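Long-range contacts in putative adhesin (Parabacteroides distasonis, PDB 3LJY), which is a putative adhesin, probably a cell-surface lipoprotein, whose repetitive beta-strand architecture may serve cell attachment: residues D109-K114 with V127-L132; N145-D150 with G167-G172. All coordinates share one frame; numbering follows the deposited sequence.

Contact 1 (D109-K114 with V127-L132); sequences DETVIK and VTVGKL
Thr111 presses its CB against the CD1 branch of Leu132 at 3.9 Å, the two side chains running side by side and pointing the same way on a buried face of the sheet. In Leu132, CG stands anti to the backbone N (chi1 -172°), and the turn at chi2 then brings CD1 to the threonine, where it also lies 3.6 Å from Thr111 O. On the other face, toward solvent, Glu110 and Lys131 cross obliquely: the contact is made by aliphatic carbons, Glu110 CG to Lys131 CB at 3.7 Å, while the charged ends do not meet. Lys131 NZ instead forms a salt bridge with Glu153, one strand further on.

The backbone evidence is that of parallel pairing, Glu110 with Lys131 and Thr111 with Leu132. Thr111 N donates to Lys131 O at 3.0 Å, nearly straight at 165°, and Glu110 CA sends a C-H to the same oxygen at 3.3 Å. One step earlier, Asp109 O accepts from Lys131 N at 3.0 Å and, in a weak bond bent to 117°, from Gly130 N at 2.8 Å. Asp109 and Gly130 are matched corners, where both chains turn from one face of the fold to the next.

Strand 110-115 lies between strands 91-94 and 131-136 in a parallel ladder, as expected of neighbouring coils of a beta-solenoid. Thr111 OG1 bonds to Leu89 O on the preceding side, and Leu132 packs inward on Leu147 of strand 147-149, so the pairing borders the solenoid's interior.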
ATOM      1  N   ASP A 109      10.214  -7.647   9.923  1.00 46.10           N
ATOM      2  CA  ASP A 109      11.479  -7.498   9.196  1.00 45.61           C
ATOM      3  C   ASP A 109      11.281  -6.674   7.933  1.00 47.10           C
ATOM      4  O   ASP A 109      11.844  -5.610   7.788  1.00 46.46           O
ATOM      5  CB  ASP A 109      12.035  -8.902   8.868  1.00 45.05           C
ATOM      6  CG  ASP A 109      13.235  -8.895   7.946  1.00 46.35           C
ATOM      7  OD1 ASP A 109      13.949  -7.882   7.841  1.00 50.67           O
ATOM      8  OD2 ASP A 109      13.475  -9.948   7.337  1.00 45.29           O
ATOM      9  N   GLU A 110      10.455  -7.186   7.033  1.00 49.23           N
ATOM     10  CA  GLU A 110      10.198  -6.564   5.737  1.00 51.63           C
ATOM     11  C   GLU A 110       8.749  -6.737   5.369  1.00 51.65           C
ATOM     12  O   GLU A 110       8.185  -7.822   5.576  1.00 53.37           O
ATOM     13  CB  GLU A 110      10.991  -7.220   4.611  1.00 51.00           C
ATOM     14  CG  GLU A 110      12.433  -6.898   4.643  1.00 56.17           C
ATOM     15  CD  GLU A 110      13.150  -7.222   3.357  1.00 59.77           C
ATOM     16  OE1 GLU A 110      12.441  -7.486   2.345  1.00 62.38           O
ATOM     17  OE2 GLU A 110      14.414  -7.196   3.375  1.00 61.03           O
ATOM     18  N   THR A 111       8.155  -5.677   4.825  1.00 49.50           N
ATOM     19  CA  THR A 111       6.794  -5.741   4.253  1.00 46.86           C
ATOM     20  C   THR A 111       6.853  -5.158   2.851  1.00 45.60           C
ATOM     21  O   THR A 111       7.374  -4.060   2.665  1.00 44.67           O
ATOM     22  CB  THR A 111       5.748  -4.973   5.141  1.00 48.45           C
ATOM     23  OG1 THR A 111       5.631  -5.638   6.415  1.00 45.95           O
ATOM     24  CG2 THR A 111       4.332  -4.883   4.454  1.00 44.66           C
ATOM     25  N   VAL A 112       6.399  -5.934   1.865  1.00 44.46           N
ATOM     26  CA  VAL A 112       6.319  -5.505   0.474  1.00 43.85           C
ATOM     27  C   VAL A 112       4.868  -5.396   0.065  1.00 44.91           C
ATOM     28  O   VAL A 112       4.160  -6.382   0.123  1.00 45.75           O
ATOM     29  CB  VAL A 112       6.989  -6.527  -0.490  1.00 44.05           C
ATOM     30  CG1 VAL A 112       6.898  -6.042  -1.939  1.00 41.48           C
ATOM     31  CG2 VAL A 112       8.427  -6.751  -0.111  1.00 40.42           C
ATOM     32  N   ILE A 113       4.409  -4.211  -0.336  1.00 44.84           N
ATOM     33  CA  ILE A 113       3.032  -4.043  -0.790  1.00 42.92           C
ATOM     34  C   ILE A 113       3.007  -3.592  -2.254  1.00 43.05           C
ATOM     35  O   ILE A 113       3.711  -2.660  -2.649  1.00 40.91           O
ATOM     36  CB  ILE A 113       2.199  -3.016   0.070  1.00 43.95           C
ATOM     37  CG1 ILE A 113       2.413  -3.255   1.559  1.00 43.90           C
ATOM     38  CG2 ILE A 113       0.641  -3.051  -0.318  1.00 39.38           C
ATOM     39  CD1 ILE A 113       1.492  -2.471   2.435  1.00 43.70           C
ATOM     40  N   LYS A 114       2.189  -4.257  -3.047  1.00 42.00           N
ATOM     41  CA  LYS A 114       2.012  -3.903  -4.423  1.00 44.79           C
ATOM     42  C   LYS A 114       0.549  -3.608  -4.646  1.00 45.77           C
ATOM     43  O   LYS A 114      -0.294  -4.466  -4.344  1.00 44.99           O
ATOM     44  CB  LYS A 114       2.421  -5.060  -5.320  1.00 45.83           C
ATOM     45  CG  LYS A 114       3.888  -5.257  -5.326  1.00 54.50           C
ATOM     46  CD  LYS A 114       4.293  -6.638  -5.841  1.00 62.52           C
ATOM     47  CE  LYS A 114       5.773  -6.873  -5.569  1.00 65.45           C
ATOM     48  NZ  LYS A 114       6.628  -5.710  -6.027  1.00 68.87           N
ATOM     49  N   VAL A 127       3.977   1.660  11.572  1.00 45.34           N
ATOM     50  CA  VAL A 127       4.672   0.548  10.916  1.00 43.62           C
ATOM     51  C   VAL A 127       6.129   0.602  11.325  1.00 43.61           C
ATOM     52  O   VAL A 127       6.850   1.509  10.913  1.00 45.94           O
ATOM     53  CB  VAL A 127       4.540   0.604   9.368  1.00 43.07           C
ATOM     54  CG1 VAL A 127       5.331  -0.523   8.698  1.00 40.27           C
ATOM     55  CG2 VAL A 127       3.049   0.488   8.950  1.00 41.37           C
ATOM     56  N   THR A 128       6.562  -0.357  12.144  1.00 43.47           N
ATOM     57  CA  THR A 128       7.956  -0.431  12.615  1.00 43.42           C
ATOM     58  C   THR A 128       8.639  -1.623  11.958  1.00 43.60           C
ATOM     59  O   THR A 128       8.469  -2.732  12.385  1.00 44.95           O
ATOM     60  CB  THR A 128       8.036  -0.550  14.132  1.00 44.18           C
ATOM     61  OG1 THR A 128       7.312   0.536  14.720  1.00 46.20           O
ATOM     62  CG2 THR A 128       9.519  -0.537  14.635  1.00 39.63           C
ATOM     63  N   VAL A 129       9.389  -1.395  10.887  1.00 43.54           N
ATOM     64  CA  VAL A 129       9.933  -2.515  10.122  1.00 42.54           C
ATOM     65  C   VAL A 129      11.374  -2.247   9.728  1.00 43.52           C
ATOM     66  O   VAL A 129      11.831  -1.115   9.766  1.00 47.32           O
ATOM     67  CB  VAL A 129       9.056  -2.887   8.878  1.00 41.54           C
ATOM     68  CG1 VAL A 129       7.588  -3.281   9.316  1.00 40.65           C
ATOM     69  CG2 VAL A 129       9.017  -1.789   7.903  1.00 36.16           C
ATOM     70  N   GLY A 130      12.112  -3.287   9.372  1.00 43.14           N
ATOM     71  CA  GLY A 130      13.411  -3.077   8.778  1.00 42.03           C
ATOM     72  C   GLY A 130      13.227  -2.383   7.447  1.00 43.21           C
ATOM     73  O   GLY A 130      13.819  -1.347   7.200  1.00 44.38           O
ATOM     74  N   LYS A 131      12.404  -2.970   6.581  1.00 43.52           N
ATOM     75  CA  LYS A 131      12.150  -2.426   5.257  1.00 44.54           C
ATOM     76  C   LYS A 131      10.649  -2.349   4.927  1.00 43.46           C
ATOM     77  O   LYS A 131       9.893  -3.301   5.159  1.00 40.83           O
ATOM     78  CB  LYS A 131      12.857  -3.257   4.198  1.00 46.37           C
ATOM     79  CG  LYS A 131      13.194  -2.455   2.943  1.00 50.69           C
ATOM     80  CD  LYS A 131      12.927  -3.206   1.682  1.00 53.21           C
ATOM     81  CE  LYS A 131      14.154  -3.649   1.014  1.00 54.77           C
ATOM     82  NZ  LYS A 131      13.902  -3.595  -0.481  1.00 61.60           N
ATOM     83  N   LEU A 132      10.218  -1.191   4.439  1.00 43.92           N
ATOM     84  CA  LEU A 132       8.895  -1.057   3.806  1.00 43.49           C
ATOM     85  C   LEU A 132       9.117  -0.789   2.308  1.00 43.76           C
ATOM     86  O   LEU A 132       9.821   0.148   1.945  1.00 43.92           O
ATOM     87  CB  LEU A 132       8.048   0.059   4.447  1.00 43.01           C
ATOM     88  CG  LEU A 132       6.572   0.146   3.974  1.00 44.84           C
ATOM     89  CD1 LEU A 132       5.841  -1.187   4.243  1.00 41.21           C
ATOM     90  CD2 LEU A 132       5.832   1.330   4.601  1.00 36.91           C
TER

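Contact 2 (N145-D150 with G167-G172); sequences NHLEAD and GNAKEG
Asp150, Asn168 and Lys170 lose the most surface here. Asn168 and Glu148 lie alongside each other, pointing the same way, and are joined through their polar ends, with Glu148 OE1 alongside the asparagine chain: Asn168 ND2 donates to Glu148 OE1 at 2.7 Å and 165°, close to the amide plane and on the syn lone pair of the carboxylate oxygen. The carboxylate and amide planes are turned 45° apart. A bend at chi2 (-73°) folds the Glu148 chain back, and its second oxygen, OE2, accepts from His146 NE2 at 2.6 Å through the anti lone pair. The carboxylate is therefore gripped at both oxygens, across the strands and along its own strand. The imidazole is fixed at its far nitrogen too, since ND1 bonds to Thr126 OG1, and its CD2 edge meets Gly167 CA in the ring plane at 3.7 Å.

At the corner, Asp150 and Lys170 also run side by side, but it is carbon that touches, with Asp150 OD1 3.1 Å from Lys170 CE; NZ stays 4.4 Å from that oxygen, beyond salt-bridge range. Asp150 O accepts from Glu171 N at 3.0 Å, continuing the backbone ladder past the paired strands. Within those strands the parallel register is set by Asn168 N to Leu147 O and Ala149 N to Asn168 O, and Lys170 N to Ala149 O extends it into the turn. On the inward face Ala149 CB and Ala169 CB approach to 4.4 Å.

The Glu148-Asn168 pair thus links successive coils on the outer face while apolar side chains, Leu147 and the two alanines, line the inner. With two N-H donors on its oxygens, Glu148 is probably stabilised as the anion, which would in turn polarise the imidazole.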
ATOM      1  N   ASN A 145       0.281   6.365   7.568  1.00 46.64           N
ATOM      2  CA  ASN A 145       0.190   7.379   8.607  1.00 46.03           C
ATOM      3  C   ASN A 145       1.516   7.571   9.351  1.00 46.53           C
ATOM      4  O   ASN A 145       1.902   8.696   9.621  1.00 46.91           O
ATOM      5  CB  ASN A 145      -0.946   7.073   9.604  1.00 44.79           C
ATOM      6  CG  ASN A 145      -2.353   7.255   9.004  1.00 45.98           C
ATOM      7  OD1 ASN A 145      -2.535   7.725   7.882  1.00 44.02           O
ATOM      8  ND2 ASN A 145      -3.360   6.838   9.768  1.00 48.23           N
ATOM      9  N   HIS A 146       2.204   6.486   9.705  1.00 47.05           N
ATOM     10  CA  HIS A 146       3.401   6.617  10.517  1.00 46.34           C
ATOM     11  C   HIS A 146       4.371   5.438  10.302  1.00 46.54           C
ATOM     12  O   HIS A 146       4.025   4.291  10.528  1.00 48.41           O
ATOM     13  CB  HIS A 146       2.968   6.790  11.959  1.00 45.17           C
ATOM     14  CG  HIS A 146       4.090   6.983  12.942  1.00 45.59           C
ATOM     15  ND1 HIS A 146       3.956   6.677  14.281  1.00 48.03           N
ATOM     16  CD2 HIS A 146       5.355   7.441  12.788  1.00 47.49           C
ATOM     17  CE1 HIS A 146       5.090   6.944  14.903  1.00 47.97           C
ATOM     18  NE2 HIS A 146       5.957   7.400  14.019  1.00 44.90           N
ATOM     19  N   LEU A 147       5.577   5.735   9.834  1.00 46.38           N
ATOM     20  CA  LEU A 147       6.612   4.723   9.580  1.00 44.85           C
ATOM     21  C   LEU A 147       7.852   4.961  10.469  1.00 44.79           C
ATOM     22  O   LEU A 147       8.265   6.091  10.681  1.00 45.33           O
ATOM     23  CB  LEU A 147       7.012   4.746   8.087  1.00 45.74           C
ATOM     24  CG  LEU A 147       8.069   3.697   7.646  1.00 46.15           C
ATOM     25  CD1 LEU A 147       7.499   2.262   7.616  1.00 37.75           C
ATOM     26  CD2 LEU A 147       8.729   4.069   6.334  1.00 37.67           C
ATOM     27  N   GLU A 148       8.391   3.896  11.039  1.00 44.30           N
ATOM     28  CA  GLU A 148       9.712   3.932  11.671  1.00 44.51           C
ATOM     29  C   GLU A 148      10.519   2.749  11.105  1.00 43.13           C
ATOM     30  O   GLU A 148      10.249   1.597  11.401  1.00 41.78           O
ATOM     31  CB  GLU A 148       9.638   3.879  13.203  1.00 44.73           C
ATOM     32  CG  GLU A 148       8.777   4.969  13.862  1.00 48.23           C
ATOM     33  CD  GLU A 148       9.385   6.407  13.875  1.00 50.03           C
ATOM     34  OE1 GLU A 148      10.619   6.608  13.723  1.00 48.99           O
ATOM     35  OE2 GLU A 148       8.591   7.357  14.082  1.00 52.18           O
ATOM     36  N   ALA A 149      11.471   3.060  10.230  1.00 43.84           N
ATOM     37  CA  ALA A 149      12.100   2.045   9.376  1.00 44.42           C
ATOM     38  C   ALA A 149      13.594   2.240   9.242  1.00 43.95           C
ATOM     39  O   ALA A 149      14.120   3.337   9.452  1.00 45.44           O
ATOM     40  CB  ALA A 149      11.433   2.021   7.956  1.00 40.92           C
ATOM     41  N   ASP A 150      14.281   1.163   8.891  1.00 44.76           N
ATOM     42  CA  ASP A 150      15.667   1.248   8.461  1.00 45.62           C
ATOM     43  C   ASP A 150      15.724   1.720   7.006  1.00 45.39           C
ATOM     44  O   ASP A 150      16.552   2.561   6.645  1.00 44.70           O
ATOM     45  CB  ASP A 150      16.372  -0.110   8.662  1.00 46.07           C
ATOM     46  CG  ASP A 150      16.575  -0.451  10.149  1.00 52.23           C
ATOM     47  OD1 ASP A 150      17.069   0.449  10.858  1.00 58.33           O
ATOM     48  OD2 ASP A 150      16.266  -1.589  10.623  1.00 54.10           O
ATOM     49  N   GLY A 167       7.141  10.216  10.436  1.00 46.88           N
ATOM     50  CA  GLY A 167       8.062   9.191  10.914  1.00 45.99           C
ATOM     51  C   GLY A 167       9.506   9.367  10.496  1.00 44.65           C
ATOM     52  O   GLY A 167       9.956  10.476  10.182  1.00 45.80           O
ATOM     53  N   ASN A 168      10.237   8.257  10.527  1.00 44.02           N
ATOM     54  CA  ASN A 168      11.653   8.231  10.189  1.00 43.67           C
ATOM     55  C   ASN A 168      11.972   6.998   9.350  1.00 43.87           C
ATOM     56  O   ASN A 168      11.416   5.942   9.575  1.00 42.75           O
ATOM     57  CB  ASN A 168      12.544   8.177  11.445  1.00 44.62           C
ATOM     58  CG  ASN A 168      12.334   9.353  12.388  1.00 45.15           C
ATOM     59  OD1 ASN A 168      12.941  10.428  12.239  1.00 46.03           O
ATOM     60  ND2 ASN A 168      11.486   9.146  13.378  1.00 43.19           N
ATOM     61  N   ALA A 169      12.876   7.152   8.381  1.00 44.31           N
ATOM     62  CA  ALA A 169      13.515   6.010   7.685  1.00 45.57           C
ATOM     63  C   ALA A 169      14.982   6.315   7.552  1.00 45.41           C
ATOM     64  O   ALA A 169      15.318   7.349   7.025  1.00 48.76           O
ATOM     65  CB  ALA A 169      12.894   5.766   6.266  1.00 40.99           C
ATOM     66  N   LYS A 170      15.864   5.427   7.983  1.00 46.53           N
ATOM     67  CA  LYS A 170      17.303   5.715   7.906  1.00 47.75           C
ATOM     68  C   LYS A 170      17.838   5.950   6.470  1.00 46.96           C
ATOM     69  O   LYS A 170      18.738   6.772   6.257  1.00 46.42           O
ATOM     70  CB  LYS A 170      18.099   4.590   8.543  1.00 46.35           C
ATOM     71  CG  LYS A 170      18.043   4.580  10.004  1.00 49.92           C
ATOM     72  CD  LYS A 170      18.846   3.430  10.560  1.00 52.94           C
ATOM     73  CE  LYS A 170      18.327   3.044  11.948  1.00 56.94           C
ATOM     74  NZ  LYS A 170      18.229   4.215  12.886  1.00 59.75           N
ATOM     75  N   GLU A 171      17.312   5.191   5.517  1.00 46.30           N
ATOM     76  CA  GLU A 171      17.673   5.321   4.108  1.00 47.75           C
ATOM     77  C   GLU A 171      16.422   5.243   3.263  1.00 45.31           C
ATOM     78  O   GLU A 171      15.453   4.625   3.665  1.00 43.02           O
ATOM     79  CB  GLU A 171      18.606   4.204   3.667  1.00 48.88           C
ATOM     80  CG  GLU A 171      19.866   4.112   4.449  1.00 54.13           C
ATOM     81  CD  GLU A 171      20.902   3.223   3.796  1.00 59.65           C
ATOM     82  OE1 GLU A 171      20.576   2.463   2.843  1.00 64.41           O
ATOM     83  OE2 GLU A 171      22.064   3.304   4.240  1.00 67.05           O
ATOM     84  N   GLY A 172      16.461   5.833   2.076  1.00 45.04           N
ATOM     85  CA  GLY A 172      15.301   5.851   1.191  1.00 45.36           C
ATOM     86  C   GLY A 172      15.671   5.876  -0.266  1.00 45.03           C
ATOM     87  O   GLY A 172      16.601   6.524  -0.618  1.00 44.23           O
TER

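Following the chain from its N terminus, contact 1 comes first: residues 109-114 run up one face, and the chain returns through strand 120-123 so that 127-132 closes the circuit beside them. Contact 2 then opens at 145 and closes with 167-172 after another such circuit, in series with the first, neither nesting nor crossing. Strands 127-129 and 147-149 are neighbours in a short parallel sheet, tied by probable hydrogen bonds from Val127 N to His146 O and from Glu148 N to Val127 O. Contact 1 joins mainly strands 110-115 and 131-136 of the long sheet, whereas contact 2 belongs to the short one and its corner.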